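Local coordinates for protein TonB-dependent siderophore receptor (Pseudomonas aeruginosa 39016, PDB 5NEC) that probably takes iron-loaded siderophores, and drugs conjugated to siderophores, across the outer membrane in a TonB-dependent manner, at residues W211-S216 and H231-S236; E594-F599 and L643-D648; K42-L47 and F438-L443. All blocks are in the same frame, centred on the assembly; numbering follows the deposited sequence.

Interaction 1 (W211-S216 and H231-S236); sequences WGVAPS and HYHLES
Trp211 packs against Glu235 and His233 of the neighbouring strand. Glu235 CB lies over one face of the indole, off centre, 4.0 Å from the centroid of the Trp211 five-membered ring. Further out, Trp211 CH2 meets the edge of the imidazole, 3.6 Å from His233 NE2, with the two ring planes 43° apart. Trp211 CG stands between its backbone N and carbonyl carbon (chi1 60°), which lays the ring across strand 231-236. Val213 adds its CG1 methyl, 3.5 Å from His233 CB.

The strands are antiparallel, and Trp211-Glu235 and Val213-His233 are hydrogen-bonded pairs with bonds in both directions. Pro215 has no N-H to give. It accepts through O from His231 N at 3.0 Å, and its CD rests 3.2 Å from His231 O. On the other face Gly212 sits across from Leu234, their CA atoms 4.3 Å apart. Leu234 CD1 turns back to 3.3 Å from Trp211 O.

This is the hairpin of barrel strands 206-219 and 225-238. Leu234, Tyr232 and Ala214 face inward to loop residues Glu120 and Asn123.

On the Trp211 face, His233 NE2 donates to Glu235 OE1 at 3.3 Å from above the carboxylate plane. Glu235 also pairs with Arg280, and His233 ND1 with Asp282. Carboxylate oxygens at both imidazole nitrogens may favour a protonated His233, although Arg280 and His231 share these carboxylates.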
loop_
_atom_site.group_PDB
_atom_site.type_symbol
_atom_site.label_atom_id
_atom_site.label_comp_id
_atom_site.label_asym_id
_atom_site.label_seq_id
_atom_site.Cartn_x
_atom_site.Cartn_y
_atom_site.Cartn_z
ATOM N N TRP A 211 -2.807 -18.162 1.279
ATOM C CA TRP A 211 -2.783 -18.767 -0.023
ATOM C C TRP A 211 -3.749 -18.030 -0.927
ATOM O O TRP A 211 -4.694 -17.398 -0.465
ATOM C CB TRP A 211 -3.088 -20.270 0.065
ATOM C CG TRP A 211 -4.411 -20.555 0.637
ATOM C CD1 TRP A 211 -4.715 -20.723 1.956
ATOM C CD2 TRP A 211 -5.638 -20.687 -0.085
ATOM N NE1 TRP A 211 -6.066 -20.955 2.102
ATOM C CE2 TRP A 211 -6.657 -20.939 0.863
ATOM C CE3 TRP A 211 -5.975 -20.622 -1.446
ATOM C CZ2 TRP A 211 -7.998 -21.140 0.496
ATOM C CZ3 TRP A 211 -7.305 -20.816 -1.817
ATOM C CH2 TRP A 211 -8.305 -21.062 -0.844
ATOM N N GLY A 212 -3.480 -18.114 -2.219
ATOM C CA GLY A 212 -4.228 -17.385 -3.204
ATOM C C GLY A 212 -4.350 -18.106 -4.529
ATOM O O GLY A 212 -3.494 -18.917 -4.913
ATOM N N VAL A 213 -5.438 -17.779 -5.220
ATOM C CA VAL A 213 -5.744 -18.307 -6.541
ATOM C C VAL A 213 -6.316 -17.161 -7.366
ATOM O O VAL A 213 -7.236 -16.492 -6.929
ATOM C CB VAL A 213 -6.720 -19.497 -6.484
ATOM C CG1 VAL A 213 -7.993 -19.144 -5.771
ATOM C CG2 VAL A 213 -7.038 -20.013 -7.883
ATOM N N ALA A 214 -5.735 -16.929 -8.547
ATOM C CA ALA A 214 -6.131 -15.842 -9.437
ATOM C C ALA A 214 -6.271 -16.369 -10.850
ATOM O O ALA A 214 -5.310 -16.374 -11.606
ATOM C CB ALA A 214 -5.111 -14.710 -9.383
ATOM N N PRO A 215 -7.460 -16.856 -11.203
ATOM C CA PRO A 215 -7.701 -17.229 -12.602
ATOM C C PRO A 215 -8.106 -16.032 -13.438
ATOM O O PRO A 215 -8.702 -15.101 -12.921
ATOM C CB PRO A 215 -8.863 -18.204 -12.513
ATOM C CG PRO A 215 -9.597 -17.787 -11.272
ATOM C CD PRO A 215 -8.545 -17.299 -10.312
ATOM N N SER A 216 -7.803 -16.094 -14.730
ATOM C CA SER A 216 -8.048 -15.012 -15.656
ATOM C C SER A 216 -8.246 -15.559 -17.097
ATOM O O SER A 216 -7.554 -16.484 -17.524
ATOM C CB SER A 216 -6.864 -14.075 -15.600
ATOM O OG SER A 216 -7.137 -12.894 -16.295
ATOM N N HIS A 231 -10.855 -13.498 -11.667
ATOM C CA HIS A 231 -11.209 -13.673 -10.293
ATOM C C HIS A 231 -9.934 -13.654 -9.460
ATOM O O HIS A 231 -8.890 -14.132 -9.913
ATOM C CB HIS A 231 -12.019 -14.949 -10.059
ATOM C CG HIS A 231 -12.686 -14.972 -8.720
ATOM N ND1 HIS A 231 -13.943 -14.445 -8.507
ATOM C CD2 HIS A 231 -12.233 -15.359 -7.504
ATOM C CE1 HIS A 231 -14.248 -14.547 -7.224
ATOM N NE2 HIS A 231 -13.223 -15.093 -6.595
ATOM N N TYR A 232 -10.030 -13.062 -8.262
ATOM C CA TYR A 232 -8.938 -12.977 -7.303
ATOM C C TYR A 232 -9.408 -13.485 -5.923
ATOM O O TYR A 232 -10.408 -13.033 -5.381
ATOM C CB TYR A 232 -8.435 -11.530 -7.193
ATOM C CG TYR A 232 -7.285 -11.370 -6.224
ATOM C CD1 TYR A 232 -5.991 -11.667 -6.608
ATOM C CD2 TYR A 232 -7.495 -10.934 -4.910
ATOM C CE1 TYR A 232 -4.929 -11.520 -5.732
ATOM C CE2 TYR A 232 -6.439 -10.793 -4.021
ATOM C CZ TYR A 232 -5.156 -11.079 -4.441
ATOM O OH TYR A 232 -4.083 -10.954 -3.591
ATOM N N HIS A 233 -8.666 -14.420 -5.357
ATOM C CA HIS A 233 -9.007 -14.996 -4.084
ATOM C C HIS A 233 -7.766 -15.090 -3.209
ATOM O O HIS A 233 -6.780 -15.678 -3.641
ATOM C CB HIS A 233 -9.595 -16.382 -4.268
ATOM C CG HIS A 233 -10.028 -17.014 -2.987
ATOM N ND1 HIS A 233 -11.236 -16.721 -2.396
ATOM C CD2 HIS A 233 -9.402 -17.877 -2.154
ATOM C CE1 HIS A 233 -11.344 -17.380 -1.258
ATOM N NE2 HIS A 233 -10.244 -18.088 -1.087
ATOM N N LEU A 234 -7.824 -14.513 -2.002
ATOM C CA LEU A 234 -6.771 -14.660 -0.999
ATOM C C LEU A 234 -7.381 -14.904 0.377
ATOM O O LEU A 234 -8.309 -14.209 0.792
ATOM C CB LEU A 234 -5.883 -13.409 -0.951
ATOM C CG LEU A 234 -4.597 -13.557 -0.106
ATOM C CD1 LEU A 234 -3.518 -14.302 -0.878
ATOM C CD2 LEU A 234 -4.080 -12.203 0.320
ATOM N N GLU A 235 -6.823 -15.878 1.082
ATOM C CA GLU A 235 -7.258 -16.273 2.412
ATOM C C GLU A 235 -6.041 -16.251 3.315
ATOM O O GLU A 235 -4.983 -16.728 2.913
ATOM C CB GLU A 235 -7.810 -17.687 2.347
ATOM C CG GLU A 235 -8.699 -18.092 3.520
ATOM C CD GLU A 235 -9.776 -19.042 3.067
ATOM O OE1 GLU A 235 -10.540 -18.632 2.141
ATOM O OE2 GLU A 235 -9.859 -20.173 3.598
ATOM N N SER A 236 -6.160 -15.688 4.512
ATOM C CA SER A 236 -5.028 -15.659 5.426
ATOM C C SER A 236 -5.407 -15.924 6.858
ATOM O O SER A 236 -6.531 -15.721 7.251
ATOM C CB SER A 236 -4.238 -14.361 5.285
ATOM O OG SER A 236 -4.975 -13.265 5.704
#

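Interaction 2 (E594-F599 and L643-D648); sequences EKWKVF and LWTTYD
Strands 596-599 and 643-648 run antiparallel at 165°, their axes 4.7 Å apart. Lys597-Thr646 and Phe599-Trp644 are hydrogen-bonded pairs. Lys595 O extends the pairing by accepting from Asp648 N at 2.9 Å.

Thr645 and Trp596 meet on one face. Thr645 OG1 is anti to its backbone N (chi1 -172°), and its hydroxyl donates to Lys597 O at 2.7 Å. Lys597 O takes a second bond, from Thr646 N at 3.2 Å, which arrives from above the carbonyl plane. Thr645 OG1 in turn receives a weak, bent bond from Trp596 NE1 at 2.9 Å. Tyr647 turns its ring edge toward the face of Trp596 in an offset edge-to-face pair, the planes 66° apart. Tyr647 CD1 lies 3.6 Å from Trp596 CB, and Lys595 CB lies over one face of the phenol. Val598 CG2 meets Leu643 CD1 at 3.6 Å.

These are neighbouring strands in the wall of the receptor's beta-barrel, and their other face looks in on the plug. Phe599 and Trp644 touch helix 59-64, and Trp644 NE1 bonds to Tyr33 OH. Lys597 bends at chi3, bringing its CE to 3.4 Å from Thr646 OG1. Its NZ bonds to Thr31 O, and the amine also makes a cation-pi contact with Tyr33.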
loop_
_atom_site.group_PDB
_atom_site.type_symbol
_atom_site.label_atom_id
_atom_site.label_comp_id
_atom_site.label_asym_id
_atom_site.label_seq_id
_atom_site.Cartn_x
_atom_site.Cartn_y
_atom_site.Cartn_z
ATOM N N GLU A 594 25.434 0.243 -19.018
ATOM C CA GLU A 594 24.813 -0.979 -19.531
ATOM C C GLU A 594 24.598 -2.043 -18.461
ATOM O O GLU A 594 23.631 -2.802 -18.544
ATOM C CB GLU A 594 25.642 -1.566 -20.683
ATOM C CG GLU A 594 25.553 -0.764 -21.979
ATOM C CD GLU A 594 24.129 -0.676 -22.522
ATOM O OE1 GLU A 594 23.363 -1.655 -22.346
ATOM O OE2 GLU A 594 23.771 0.373 -23.116
ATOM N N LYS A 595 25.483 -2.084 -17.467
ATOM C CA LYS A 595 25.430 -3.095 -16.405
ATOM C C LYS A 595 24.844 -2.611 -15.073
ATOM O O LYS A 595 24.509 -3.429 -14.235
ATOM C CB LYS A 595 26.835 -3.633 -16.159
ATOM C CG LYS A 595 27.502 -4.237 -17.372
ATOM C CD LYS A 595 28.859 -4.804 -16.964
ATOM C CE LYS A 595 29.357 -5.815 -17.968
ATOM N NZ LYS A 595 30.729 -6.218 -17.596
ATOM N N TRP A 596 24.692 -1.299 -14.902
ATOM C CA TRP A 596 24.398 -0.699 -13.607
ATOM C C TRP A 596 23.010 -0.039 -13.621
ATOM O O TRP A 596 22.824 0.993 -14.268
ATOM C CB TRP A 596 25.497 0.318 -13.265
ATOM C CG TRP A 596 25.447 0.917 -11.893
ATOM C CD1 TRP A 596 24.840 0.398 -10.789
ATOM C CD2 TRP A 596 26.073 2.135 -11.468
ATOM N NE1 TRP A 596 25.028 1.222 -9.711
ATOM C CE2 TRP A 596 25.780 2.300 -10.097
ATOM C CE3 TRP A 596 26.841 3.113 -12.119
ATOM C CZ2 TRP A 596 26.229 3.399 -9.356
ATOM C CZ3 TRP A 596 27.287 4.208 -11.386
ATOM C CH2 TRP A 596 26.980 4.338 -10.014
ATOM N N LYS A 597 22.058 -0.650 -12.902
ATOM C CA LYS A 597 20.686 -0.148 -12.787
ATOM C C LYS A 597 20.417 0.514 -11.441
ATOM O O LYS A 597 21.030 0.182 -10.431
ATOM C CB LYS A 597 19.676 -1.278 -12.992
ATOM C CG LYS A 597 19.709 -1.835 -14.395
ATOM C CD LYS A 597 18.481 -2.661 -14.705
ATOM C CE LYS A 597 18.491 -3.967 -13.933
ATOM N NZ LYS A 597 17.467 -4.905 -14.465
ATOM N N VAL A 598 19.468 1.442 -11.441
ATOM C CA VAL A 598 19.123 2.192 -10.249
ATOM C C VAL A 598 17.609 2.491 -10.178
ATOM O O VAL A 598 16.961 2.752 -11.196
ATOM C CB VAL A 598 19.985 3.473 -10.143
ATOM C CG1 VAL A 598 19.494 4.562 -11.087
ATOM C CG2 VAL A 598 20.032 3.979 -8.713
ATOM N N PHE A 599 17.063 2.395 -8.965
ATOM C CA PHE A 599 15.712 2.827 -8.664
ATOM C C PHE A 599 15.795 3.508 -7.306
ATOM O O PHE A 599 16.085 2.860 -6.308
ATOM C CB PHE A 599 14.785 1.623 -8.632
ATOM C CG PHE A 599 13.332 1.972 -8.511
ATOM C CD1 PHE A 599 12.592 2.328 -9.650
ATOM C CD2 PHE A 599 12.685 1.915 -7.272
ATOM C CE1 PHE A 599 11.239 2.644 -9.558
ATOM C CE2 PHE A 599 11.328 2.228 -7.171
ATOM C CZ PHE A 599 10.604 2.591 -8.315
ATOM N N LEU A 643 17.297 3.862 -2.003
ATOM C CA LEU A 643 18.190 3.563 -3.110
ATOM C C LEU A 643 18.155 2.066 -3.302
ATOM O O LEU A 643 18.442 1.333 -2.359
ATOM C CB LEU A 643 19.629 3.977 -2.783
ATOM C CG LEU A 643 20.715 3.505 -3.776
ATOM C CD1 LEU A 643 20.450 4.067 -5.158
ATOM C CD2 LEU A 643 22.104 3.902 -3.319
ATOM N N TRP A 644 17.806 1.615 -4.507
ATOM C CA TRP A 644 17.955 0.209 -4.896
ATOM C C TRP A 644 18.796 0.164 -6.163
ATOM O O TRP A 644 18.510 0.883 -7.123
ATOM C CB TRP A 644 16.603 -0.461 -5.152
ATOM C CG TRP A 644 16.759 -1.898 -5.548
ATOM C CD1 TRP A 644 16.657 -2.419 -6.803
ATOM C CD2 TRP A 644 17.081 -2.988 -4.683
ATOM N NE1 TRP A 644 16.877 -3.774 -6.773
ATOM C CE2 TRP A 644 17.144 -4.149 -5.484
ATOM C CE3 TRP A 644 17.304 -3.099 -3.300
ATOM C CZ2 TRP A 644 17.437 -5.415 -4.951
ATOM C CZ3 TRP A 644 17.585 -4.349 -2.765
ATOM C CH2 TRP A 644 17.649 -5.500 -3.593
ATOM N N THR A 645 19.822 -0.687 -6.166
ATOM C CA THR A 645 20.718 -0.801 -7.304
ATOM C C THR A 645 21.176 -2.233 -7.571
ATOM O O THR A 645 21.393 -3.005 -6.633
ATOM C CB THR A 645 21.936 0.121 -7.129
ATOM O OG1 THR A 645 22.694 0.117 -8.337
ATOM C CG2 THR A 645 22.843 -0.313 -5.976
ATOM N N THR A 646 21.298 -2.581 -8.855
ATOM C CA THR A 646 21.882 -3.858 -9.267
ATOM C C THR A 646 22.997 -3.641 -10.272
ATOM O O THR A 646 22.979 -2.683 -11.048
ATOM C CB THR A 646 20.835 -4.813 -9.860
ATOM O OG1 THR A 646 20.157 -4.189 -10.953
ATOM C CG2 THR A 646 19.835 -5.217 -8.779
ATOM N N TYR A 647 23.976 -4.539 -10.229
ATOM C CA TYR A 647 25.123 -4.500 -11.126
ATOM C C TYR A 647 25.333 -5.881 -11.744
ATOM O O TYR A 647 25.458 -6.865 -11.011
ATOM C CB TYR A 647 26.378 -4.053 -10.374
ATOM C CG TYR A 647 27.503 -3.668 -11.304
ATOM C CD1 TYR A 647 27.498 -2.421 -11.942
ATOM C CD2 TYR A 647 28.560 -4.550 -11.569
ATOM C CE1 TYR A 647 28.529 -2.057 -12.797
ATOM C CE2 TYR A 647 29.586 -4.200 -12.432
ATOM C CZ TYR A 647 29.566 -2.953 -13.041
ATOM O OH TYR A 647 30.571 -2.582 -13.900
ATOM N N ASP A 648 25.347 -5.949 -13.081
ATOM C CA ASP A 648 25.668 -7.178 -13.834
ATOM C C ASP A 648 27.191 -7.412 -13.825
ATOM O O ASP A 648 27.884 -7.154 -14.803
ATOM C CB ASP A 648 25.100 -7.106 -15.269
ATOM C CG ASP A 648 23.542 -7.078 -15.302
ATOM O OD1 ASP A 648 22.897 -7.126 -14.238
ATOM O OD2 ASP A 648 22.942 -7.023 -16.399
#

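Interaction 3 (K42-L47 and F438-L443); sequences KYTAPL and FDTIDL
The contact joins the inner wall of the beta-barrel to the N-terminal loop that leads into plug strand 54-57. Such a barrel with a plug folded inside it is the architecture of TonB-dependent receptors. Thr44 on the loop meets Thr440 and Phe438 on barrel strand 426-444.

The loop is not a strand, and no backbone hydrogen bond crosses to it. The CA atoms of Thr44 and Thr440 are 6.0 Å apart, and those of Lys42 and Phe438 are 7.4 Å apart. One hydrogen bond links the two segments, between Thr44 OG1 and Thr440 OG1 at 2.6 Å. The two side chains run alongside each other, antiparallel, and their hydroxyls meet. Thr44 OG1 lies between its backbone N and carbonyl carbon (chi1 57°), which brings it to the barrel strand and sets CG2 against the phenyl ring. Thr440 OG1 also makes a weak hydrogen bond to Asn450 OD1 on the next barrel strand, 447-464. This links the loop hydroxyl, if only weakly, to a second strand of the wall.

Phe438 and Thr440 both point to the loop, while Asp439 between them points away and bonds to Asn359. The backbone of segment 438-443 is already engaged on both flanks. Phe438 and Thr440 pair with Ser362 and Ser360, and Asp439 and Ile441 with Ile451 and Val449.

Packing on the phenyl ring is close. Phe438 CG is anti to its backbone N (chi1 -172°), which carries the ring up to the loop. Thr44 CG2 lies 3.7 Å from Phe438 CD2. Thr44 OG1 approaches Phe438 CE2 to 3.0 Å. Two residues earlier in the loop, Lys42 O stops 3.3 Å from Phe438 CD2.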
loop_
_atom_site.group_PDB
_atom_site.type_symbol
_atom_site.label_atom_id
_atom_site.label_comp_id
_atom_site.label_asym_id
_atom_site.label_seq_id
_atom_site.Cartn_x
_atom_site.Cartn_y
_atom_site.Cartn_z
ATOM N N LYS A 42 -6.641 6.159 -18.732
ATOM C CA LYS A 42 -7.173 7.442 -18.281
ATOM C C LYS A 42 -6.030 8.473 -18.313
ATOM O O LYS A 42 -6.298 9.666 -18.288
ATOM C CB LYS A 42 -7.745 7.313 -16.843
ATOM C CG LYS A 42 -9.214 7.724 -16.660
ATOM C CD LYS A 42 -9.936 6.843 -15.632
ATOM C CE LYS A 42 -10.408 5.525 -16.236
ATOM N NZ LYS A 42 -10.315 4.381 -15.274
ATOM N N TYR A 43 -4.780 8.002 -18.342
ATOM C CA TYR A 43 -3.618 8.831 -18.656
ATOM C C TYR A 43 -3.590 9.042 -20.153
ATOM O O TYR A 43 -3.681 8.090 -20.924
ATOM C CB TYR A 43 -2.301 8.167 -18.275
ATOM C CG TYR A 43 -1.992 8.173 -16.806
ATOM C CD1 TYR A 43 -2.786 7.453 -15.899
ATOM C CD2 TYR A 43 -0.883 8.867 -16.315
ATOM C CE1 TYR A 43 -2.496 7.444 -14.544
ATOM C CE2 TYR A 43 -0.580 8.854 -14.965
ATOM C CZ TYR A 43 -1.387 8.144 -14.089
ATOM O OH TYR A 43 -1.081 8.157 -12.756
ATOM N N THR A 44 -3.414 10.302 -20.545
ATOM C CA THR A 44 -3.478 10.740 -21.941
ATOM C C THR A 44 -2.093 11.188 -22.491
ATOM O O THR A 44 -2.040 12.003 -23.433
ATOM C CB THR A 44 -4.549 11.862 -22.057
ATOM O OG1 THR A 44 -4.234 12.940 -21.165
ATOM C CG2 THR A 44 -5.964 11.327 -21.708
ATOM N N ALA A 45 -1.004 10.619 -21.940
ATOM C CA ALA A 45 0.391 11.034 -22.229
ATOM C C ALA A 45 1.414 10.152 -21.488
ATOM O O ALA A 45 1.099 9.630 -20.420
ATOM C CB ALA A 45 0.612 12.493 -21.830
ATOM N N PRO A 46 2.649 10.007 -22.032
ATOM C CA PRO A 46 3.717 9.295 -21.283
ATOM C C PRO A 46 4.121 9.999 -19.973
ATOM O O PRO A 46 3.802 11.177 -19.784
ATOM C CB PRO A 46 4.904 9.264 -22.268
ATOM C CG PRO A 46 4.612 10.322 -23.284
ATOM C CD PRO A 46 3.115 10.472 -23.355
ATOM N N LEU A 47 4.821 9.284 -19.094
ATOM C CA LEU A 47 5.134 9.798 -17.745
ATOM C C LEU A 47 6.133 10.957 -17.748
ATOM O O LEU A 47 5.983 11.893 -16.960
ATOM C CB LEU A 47 5.595 8.680 -16.795
ATOM C CG LEU A 47 4.564 7.582 -16.465
ATOM C CD1 LEU A 47 5.126 6.607 -15.433
ATOM C CD2 LEU A 47 3.216 8.142 -15.988
ATOM N N PHE A 438 -10.997 14.033 -18.673
ATOM C CA PHE A 438 -9.595 14.411 -18.687
ATOM C C PHE A 438 -9.202 14.668 -20.152
ATOM O O PHE A 438 -9.609 13.916 -21.028
ATOM C CB PHE A 438 -8.746 13.301 -18.030
ATOM C CG PHE A 438 -7.294 13.684 -17.831
ATOM C CD1 PHE A 438 -6.947 14.805 -17.053
ATOM C CD2 PHE A 438 -6.254 12.950 -18.433
ATOM C CE1 PHE A 438 -5.608 15.181 -16.882
ATOM C CE2 PHE A 438 -4.917 13.321 -18.244
ATOM C CZ PHE A 438 -4.596 14.435 -17.471
ATOM N N ASP A 439 -8.446 15.739 -20.408
ATOM C CA ASP A 439 -7.964 16.070 -21.755
ATOM C C ASP A 439 -6.532 16.599 -21.725
ATOM O O ASP A 439 -6.221 17.467 -20.932
ATOM C CB ASP A 439 -8.875 17.113 -22.412
ATOM C CG ASP A 439 -8.579 17.310 -23.919
ATOM O OD1 ASP A 439 -7.882 16.454 -24.494
ATOM O OD2 ASP A 439 -9.058 18.303 -24.523
ATOM N N THR A 440 -5.686 16.069 -22.607
ATOM C CA THR A 440 -4.356 16.614 -22.872
ATOM C C THR A 440 -4.315 17.174 -24.295
ATOM O O THR A 440 -4.596 16.460 -25.253
ATOM C CB THR A 440 -3.259 15.548 -22.699
ATOM O OG1 THR A 440 -3.132 15.246 -21.314
ATOM C CG2 THR A 440 -1.885 16.039 -23.197
ATOM N N ILE A 441 -3.942 18.443 -24.409
ATOM C CA ILE A 441 -3.898 19.145 -25.690
ATOM C C ILE A 441 -2.442 19.392 -26.068
ATOM O O ILE A 441 -1.718 20.013 -25.300
ATOM C CB ILE A 441 -4.667 20.482 -25.598
ATOM C CG1 ILE A 441 -6.037 20.250 -24.917
ATOM C CG2 ILE A 441 -4.800 21.091 -26.973
ATOM C CD1 ILE A 441 -6.936 21.460 -24.800
ATOM N N ASP A 442 -1.998 18.881 -27.215
ATOM C CA ASP A 442 -0.664 19.229 -27.753
ATOM C C ASP A 442 -0.812 20.508 -28.531
ATOM O O ASP A 442 -1.401 20.504 -29.610
ATOM C CB ASP A 442 -0.105 18.172 -28.701
ATOM C CG ASP A 442 0.191 16.866 -28.025
ATOM O OD1 ASP A 442 0.679 16.882 -26.871
ATOM O OD2 ASP A 442 -0.055 15.811 -28.661
ATOM N N LEU A 443 -0.293 21.604 -27.979
ATOM C CA LEU A 443 -0.335 22.907 -28.647
ATOM C C LEU A 443 0.684 22.943 -29.799
ATOM O O LEU A 443 0.347 23.331 -30.908
ATOM C CB LEU A 443 -0.117 24.042 -27.643
ATOM C CG LEU A 443 -1.163 24.112 -26.516
ATOM C CD1 LEU A 443 -0.783 25.176 -25.494
ATOM C CD2 LEU A 443 -2.563 24.375 -27.045
#

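Interactions 1 and 2 each join neighbouring strands of the barrel wall, about 33 Å apart between centres. Interaction 3 instead joins the wall to a loop inside it. Its nearest atoms are about 9 Å from those of interaction 2, and the two do not touch. In the two strand pairs, backbone bonds do most of the joining, and side chains sort by face. Trp211 and Trp596 are exposed on one face, beside a charged network in interaction 1 and hydroxyl bonds in interaction 2. The face toward the plug is buried at Leu234 in interaction 1 and at Phe599 and Trp644 in interaction 2. Interaction 3 is smaller and partly buried, with a single side-chain hydrogen bond and contacts to one phenyl ring.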